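Local coordinates for protein capsid (Human calicivirus NLV/Boxer/2001/US, PDB 4RDL) that forms the protruding domain of a norovirus capsid protein, which dimerises and binds histo-blood group glycans such as the Lewis y tetrasaccharide, at residues 270-273 / 274-278; 296-299 / 300-303; 235-238 / 239-243. One frame throughout, in Å; residues are numbered along the deposited sequence.

Contact 1. Residues 270-273 / 274-278; sequences KMYP and EGYMT
Tyr276 turns its CG into the slot between its own backbone N and carbonyl carbon (chi1 68°), while Tyr272 keeps CG opposite its carbonyl carbon (chi1 -70°), and these two torsions bring the phenol rings together on one face of the sheet. The ring planes differ by 19° but are slid well apart, with centroids 5.5 Å from each other, so overlap is slight. The closest approaches are Tyr276 CE2 to Tyr272 CB at 3.7 Å and Tyr276 OH to Tyr272 CG at 3.8 Å, the hydroxyl coming in obliquely. Thr278 meets the same Tyr272 ring at its edge, with OG1 lying in the ring plane 3.6 Å from CE2. The polar ends on this face converge on Glu212: Tyr272 OH and Thr278 OG1 both hydrogen-bond to its carboxylate, and Lys270 NZ adds a salt bridge. On the reverse face Met271 crosses Met277, CG to CB at 3.8 Å, and both pack on Leu255 of strand 252-258 in an apolar layer.

The backbone ties the two strands through Thr278 N to Lys270 O at 2.8 Å, with the reciprocal bond from Lys270 N to Thr278 O, and then through Tyr272 N to Tyr276 O at 2.9 Å. At the tip, Pro273 and Glu274 occupy the corners of a type I turn, closed by Gly275 N bonding to Tyr272 O at 2.9 Å. Gly275 takes a left-handed backbone conformation that a residue without a side chain adopts easily, which carries the chain into the returning strand. A type I turn followed by a glycine bulge, opposite a tyrosine that bonds to both Gly275 and Tyr276, is the signature of a 3:5 beta hairpin with a G1 bulge, here joining strands 265-272 and 276-279.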
# COMPACT_ATOMS: atom_id res chain seq x y z
N LYS A 270 25.48 5.89 1.86
CA LYS A 270 25.35 7.05 2.73
C LYS A 270 23.98 7.69 2.52
O LYS A 270 23.62 8.02 1.39
CB LYS A 270 26.46 8.06 2.46
CG LYS A 270 27.81 7.57 3.01
CD LYS A 270 29.01 8.30 2.40
CE LYS A 270 29.08 9.75 2.85
NZ LYS A 270 30.23 10.43 2.19
N MET A 271 23.21 7.83 3.61
CA MET A 271 21.92 8.51 3.57
C MET A 271 22.11 9.94 4.03
O MET A 271 22.69 10.18 5.08
CB MET A 271 20.91 7.86 4.52
CG MET A 271 20.24 6.58 4.06
SD MET A 271 18.57 6.51 4.75
CE MET A 271 17.69 7.54 3.58
N TYR A 272 21.61 10.89 3.26
CA TYR A 272 21.76 12.29 3.61
C TYR A 272 20.47 12.81 4.25
O TYR A 272 19.40 12.24 4.03
CB TYR A 272 22.20 13.10 2.39
CG TYR A 272 23.63 12.79 1.99
CD1 TYR A 272 24.69 13.51 2.52
CD2 TYR A 272 23.92 11.73 1.13
CE1 TYR A 272 26.00 13.22 2.17
CE2 TYR A 272 25.22 11.43 0.78
CZ TYR A 272 26.26 12.17 1.31
OH TYR A 272 27.56 11.87 0.96
N PRO A 273 20.58 13.87 5.06
CA PRO A 273 19.44 14.38 5.84
C PRO A 273 18.21 14.71 4.99
O PRO A 273 17.08 14.61 5.50
CB PRO A 273 19.99 15.65 6.48
CG PRO A 273 21.47 15.38 6.61
CD PRO A 273 21.82 14.62 5.34
N GLU A 274 18.42 15.07 3.73
CA GLU A 274 17.33 15.40 2.81
C GLU A 274 16.46 14.19 2.46
O GLU A 274 15.40 14.34 1.87
CB GLU A 274 17.89 16.04 1.54
CG GLU A 274 18.51 17.41 1.76
CD GLU A 274 19.96 17.37 2.24
OE1 GLU A 274 20.54 16.27 2.38
OE2 GLU A 274 20.52 18.46 2.47
N GLY A 275 16.91 12.98 2.80
CA GLY A 275 16.10 11.79 2.61
C GLY A 275 16.36 11.07 1.29
O GLY A 275 15.43 10.80 0.54
N TYR A 276 17.61 10.78 1.01
CA TYR A 276 17.98 9.97 -0.14
C TYR A 276 19.30 9.30 0.19
O TYR A 276 19.96 9.65 1.18
CB TYR A 276 18.12 10.82 -1.42
CG TYR A 276 19.29 11.77 -1.39
CD1 TYR A 276 20.49 11.45 -2.02
CD2 TYR A 276 19.21 12.99 -0.72
CE1 TYR A 276 21.57 12.31 -1.99
CE2 TYR A 276 20.29 13.86 -0.69
CZ TYR A 276 21.46 13.52 -1.33
OH TYR A 276 22.54 14.37 -1.30
N MET A 277 19.71 8.32 -0.61
CA MET A 277 21.00 7.70 -0.35
C MET A 277 21.89 7.62 -1.58
O MET A 277 21.42 7.73 -2.72
CB MET A 277 20.88 6.35 0.37
CG MET A 277 20.44 5.20 -0.47
SD MET A 277 20.35 3.62 0.44
CE MET A 277 18.89 3.84 1.47
N THR A 278 23.18 7.48 -1.34
CA THR A 278 24.15 7.38 -2.41
C THR A 278 25.01 6.14 -2.23
O THR A 278 25.02 5.52 -1.16
CB THR A 278 25.09 8.58 -2.44
OG1 THR A 278 25.88 8.58 -1.24
CG2 THR A 278 24.30 9.89 -2.55

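Contact 2. Residues 296-299 / 300-303; sequences FVFI and SWVS
A classic beta bulge interrupts strand 295-302 here: Ile299 and Ser300 both hydrogen-bond through their backbones to Leu254 on the neighbouring strand 252-258, and Ile299 carries the helix-like backbone angles expected of the first bulge residue. The extra residue puts Phe298 and Trp301, three apart in sequence, on the same face of the strand. Phe298 holds CG anti to its backbone N (chi1 174°), and this lays the ring forward along the chain. Its CE1 comes within 3.3 Å of Ser300 C, and Ser300 N lies 3.7 Å above one ring face, offset toward the rim. The leading corner, CZ, then reaches the indole of Trp301, 3.7 Å from both CD1 and NE1. This is an edge-to-face pair: the Phe298 edge points at the five-membered ring, with planes at 65° and centroids 5.0 Å apart. Phe14 meets both rings, and Ala253 of strand 252-258 touches both side chains as well. Between the two aromatic groups the attraction is therefore dispersion plus a weak attraction between the slightly positive C-H edge of Phe298 and the electron-rich indole face, which probably favours the edge-to-face pose.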
# COMPACT_ATOMS: atom_id res chain seq x y z
N PHE A 296 18.96 -3.17 5.02
CA PHE A 296 19.76 -2.00 5.36
C PHE A 296 19.86 -1.89 6.87
O PHE A 296 18.86 -2.03 7.58
CB PHE A 296 19.18 -0.71 4.77
CG PHE A 296 19.20 -0.67 3.27
CD1 PHE A 296 20.31 -0.17 2.59
CD2 PHE A 296 18.11 -1.13 2.53
CE1 PHE A 296 20.34 -0.14 1.21
CE2 PHE A 296 18.14 -1.10 1.15
CZ PHE A 296 19.26 -0.61 0.49
N VAL A 297 21.08 -1.63 7.35
CA VAL A 297 21.32 -1.44 8.77
C VAL A 297 22.09 -0.14 9.00
O VAL A 297 23.15 0.08 8.40
CB VAL A 297 22.13 -2.61 9.37
CG1 VAL A 297 22.38 -2.40 10.86
CG2 VAL A 297 21.42 -3.94 9.13
N PHE A 298 21.56 0.71 9.86
CA PHE A 298 22.26 1.92 10.27
C PHE A 298 23.48 1.58 11.14
O PHE A 298 23.36 0.93 12.18
CB PHE A 298 21.31 2.85 11.03
CG PHE A 298 21.98 4.05 11.63
CD1 PHE A 298 22.59 5.00 10.82
CD2 PHE A 298 21.99 4.24 13.00
CE1 PHE A 298 23.20 6.12 11.37
CE2 PHE A 298 22.60 5.35 13.57
CZ PHE A 298 23.20 6.29 12.75
N ILE A 299 24.65 2.02 10.69
CA ILE A 299 25.91 1.80 11.40
C ILE A 299 26.22 2.98 12.32
O ILE A 299 26.38 2.81 13.53
CB ILE A 299 27.08 1.61 10.41
CG1 ILE A 299 26.78 0.46 9.45
CG2 ILE A 299 28.40 1.40 11.16
CD1 ILE A 299 26.47 -0.86 10.13
N SER A 300 26.31 4.17 11.75
CA SER A 300 26.59 5.37 12.53
C SER A 300 26.44 6.62 11.68
O SER A 300 26.40 6.54 10.45
CB SER A 300 28.01 5.34 13.08
OG SER A 300 28.94 5.62 12.05
N TRP A 301 26.37 7.76 12.33
CA TRP A 301 26.51 9.04 11.65
C TRP A 301 27.99 9.18 11.26
O TRP A 301 28.87 8.80 12.04
CB TRP A 301 26.07 10.18 12.56
CG TRP A 301 24.60 10.12 12.88
CD1 TRP A 301 24.02 9.70 14.04
CD2 TRP A 301 23.53 10.48 12.00
NE1 TRP A 301 22.65 9.78 13.94
CE2 TRP A 301 22.32 10.26 12.70
CE3 TRP A 301 23.48 10.97 10.69
CZ2 TRP A 301 21.07 10.52 12.12
CZ3 TRP A 301 22.24 11.23 10.13
CH2 TRP A 301 21.05 11.00 10.84
N VAL A 302 28.24 9.68 10.06
CA VAL A 302 29.60 9.86 9.56
C VAL A 302 29.71 11.23 8.91
O VAL A 302 28.69 11.84 8.57
CB VAL A 302 30.02 8.76 8.56
CG1 VAL A 302 30.03 7.39 9.24
CG2 VAL A 302 29.11 8.76 7.32
N SER A 303 30.93 11.71 8.72
CA SER A 303 31.10 13.00 8.07
C SER A 303 30.87 12.87 6.57
O SER A 303 30.88 11.76 6.01
CB SER A 303 32.46 13.61 8.39
OG SER A 303 33.38 13.44 7.33

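Contact 3. Residues 235-238 / 239-243; sequences QEFV and SHFVN
Phe237 and Phe241 stand side by side, one turn apart, on the buried flank of helix 235-244, a short alpha helix of the protruding domain. Phe237 CD2 touches Phe241 CZ at 3.8 Å, the planes meeting obliquely at 78°. The same turn is held by i to i+4 bonds, Phe241 N to Phe237 O and Val242 N to Val238 O, both 3.0 Å. Around this flank Pro17 packs on Phe237, and the ring of Phe14 meets that of Phe241.

The other flank is looser within the helix: Glu236, Ser239 and His240 are partly exposed and their side chains barely touch one another. Ser239 N bonds to Gln235 O at 3.1 Å, but Ser239 OG reaches Glu236 O at 3.4 Å, at best a weak bond, and Glu236 and His240 direct their polar ends away from each other, to Ser25 N and Ser15 OG respectively. The second subunit takes up Glu236, through its Ser66, and Asn243, through its Asn18, both by hydrogen bonds, so the helix contributes to the dimer interface. Back on the tight flank, the Phe241 ring also covers helix backbone: Phe237 O sits 3.3 Å above one face of the ring, offset toward its rim and close to CG.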
# COMPACT_ATOMS: atom_id res chain seq x y z
N GLN A 235 8.84 3.14 0.58
CA GLN A 235 7.78 3.76 1.35
C GLN A 235 7.92 3.47 2.85
O GLN A 235 7.66 4.32 3.70
CB GLN A 235 6.41 3.31 0.87
CG GLN A 235 5.27 4.00 1.61
CD GLN A 235 5.30 5.51 1.42
OE1 GLN A 235 5.79 6.01 0.41
NE2 GLN A 235 4.77 6.25 2.40
N GLU A 236 8.34 2.25 3.19
CA GLU A 236 8.41 1.89 4.59
C GLU A 236 9.56 2.63 5.30
O GLU A 236 9.53 2.76 6.52
CB GLU A 236 8.47 0.38 4.79
CG GLU A 236 7.13 -0.33 4.52
CD GLU A 236 6.84 -0.54 3.04
OE1 GLU A 236 5.72 -1.01 2.72
OE2 GLU A 236 7.71 -0.26 2.19
N PHE A 237 10.55 3.12 4.56
CA PHE A 237 11.53 4.03 5.17
C PHE A 237 10.83 5.33 5.57
O PHE A 237 11.11 5.88 6.64
CB PHE A 237 12.66 4.39 4.20
CG PHE A 237 13.83 3.43 4.22
CD1 PHE A 237 13.63 2.06 4.07
CD2 PHE A 237 15.12 3.91 4.32
CE1 PHE A 237 14.72 1.19 4.05
CE2 PHE A 237 16.21 3.04 4.30
CZ PHE A 237 16.01 1.69 4.17
N VAL A 238 9.94 5.82 4.71
CA VAL A 238 9.24 7.07 5.01
C VAL A 238 8.44 6.95 6.31
O VAL A 238 8.58 7.78 7.22
CB VAL A 238 8.30 7.49 3.85
CG1 VAL A 238 7.52 8.75 4.23
CG2 VAL A 238 9.08 7.70 2.56
N SER A 239 7.60 5.92 6.41
CA SER A 239 6.78 5.77 7.61
C SER A 239 7.66 5.52 8.84
O SER A 239 7.34 5.96 9.94
CB SER A 239 5.73 4.68 7.45
OG SER A 239 6.29 3.46 7.01
N HIS A 240 8.78 4.84 8.63
CA HIS A 240 9.72 4.59 9.72
C HIS A 240 10.24 5.91 10.29
O HIS A 240 10.22 6.12 11.51
CB HIS A 240 10.88 3.72 9.25
CG HIS A 240 11.76 3.24 10.36
ND1 HIS A 240 11.40 2.23 11.22
CD2 HIS A 240 13.00 3.64 10.75
CE1 HIS A 240 12.38 2.02 12.09
NE2 HIS A 240 13.36 2.86 11.83
N PHE A 241 10.70 6.80 9.42
CA PHE A 241 11.25 8.08 9.89
C PHE A 241 10.17 8.95 10.53
O PHE A 241 10.42 9.63 11.51
CB PHE A 241 11.95 8.82 8.74
CG PHE A 241 13.10 8.05 8.13
CD1 PHE A 241 13.81 7.11 8.87
CD2 PHE A 241 13.47 8.28 6.81
CE1 PHE A 241 14.85 6.40 8.30
CE2 PHE A 241 14.52 7.57 6.24
CZ PHE A 241 15.22 6.64 6.99
N VAL A 242 8.96 8.91 9.98
CA VAL A 242 7.86 9.67 10.57
C VAL A 242 7.57 9.15 11.97
O VAL A 242 7.37 9.92 12.92
CB VAL A 242 6.59 9.61 9.70
CG1 VAL A 242 5.39 10.20 10.45
CG2 VAL A 242 6.81 10.36 8.40
N ASN A 243 7.55 7.83 12.10
CA ASN A 243 7.32 7.20 13.39
C ASN A 243 8.39 7.55 14.43
O ASN A 243 8.08 7.87 15.58
CB ASN A 243 7.28 5.68 13.22
CG ASN A 243 6.70 4.98 14.41
OD1 ASN A 243 5.48 4.92 14.56
ND2 ASN A 243 7.56 4.47 15.28

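Along the chain the helix (contact 3) comes first, then the hairpin (contact 1), then the bulged strand (contact 2). Contacts 1 and 2 belong to the same antiparallel sheet, their centres about 11 Å apart, with strand 252-258 running between hairpin strand 265-272 and strand 295-302. The helix of contact 3 packs on that sheet, its centre about 14 Å from that of contact 1 and 17 Å from that of contact 2. Met277, Phe237 and Phe296 touch pairwise, so hairpin, helix and the start of strand 295-302 meet in one apolar cluster, while the Phe298-Trp301 pair lies nearer the surface. The glycan pockets use other residues, consistent with a structural part of the domain apart from those sites.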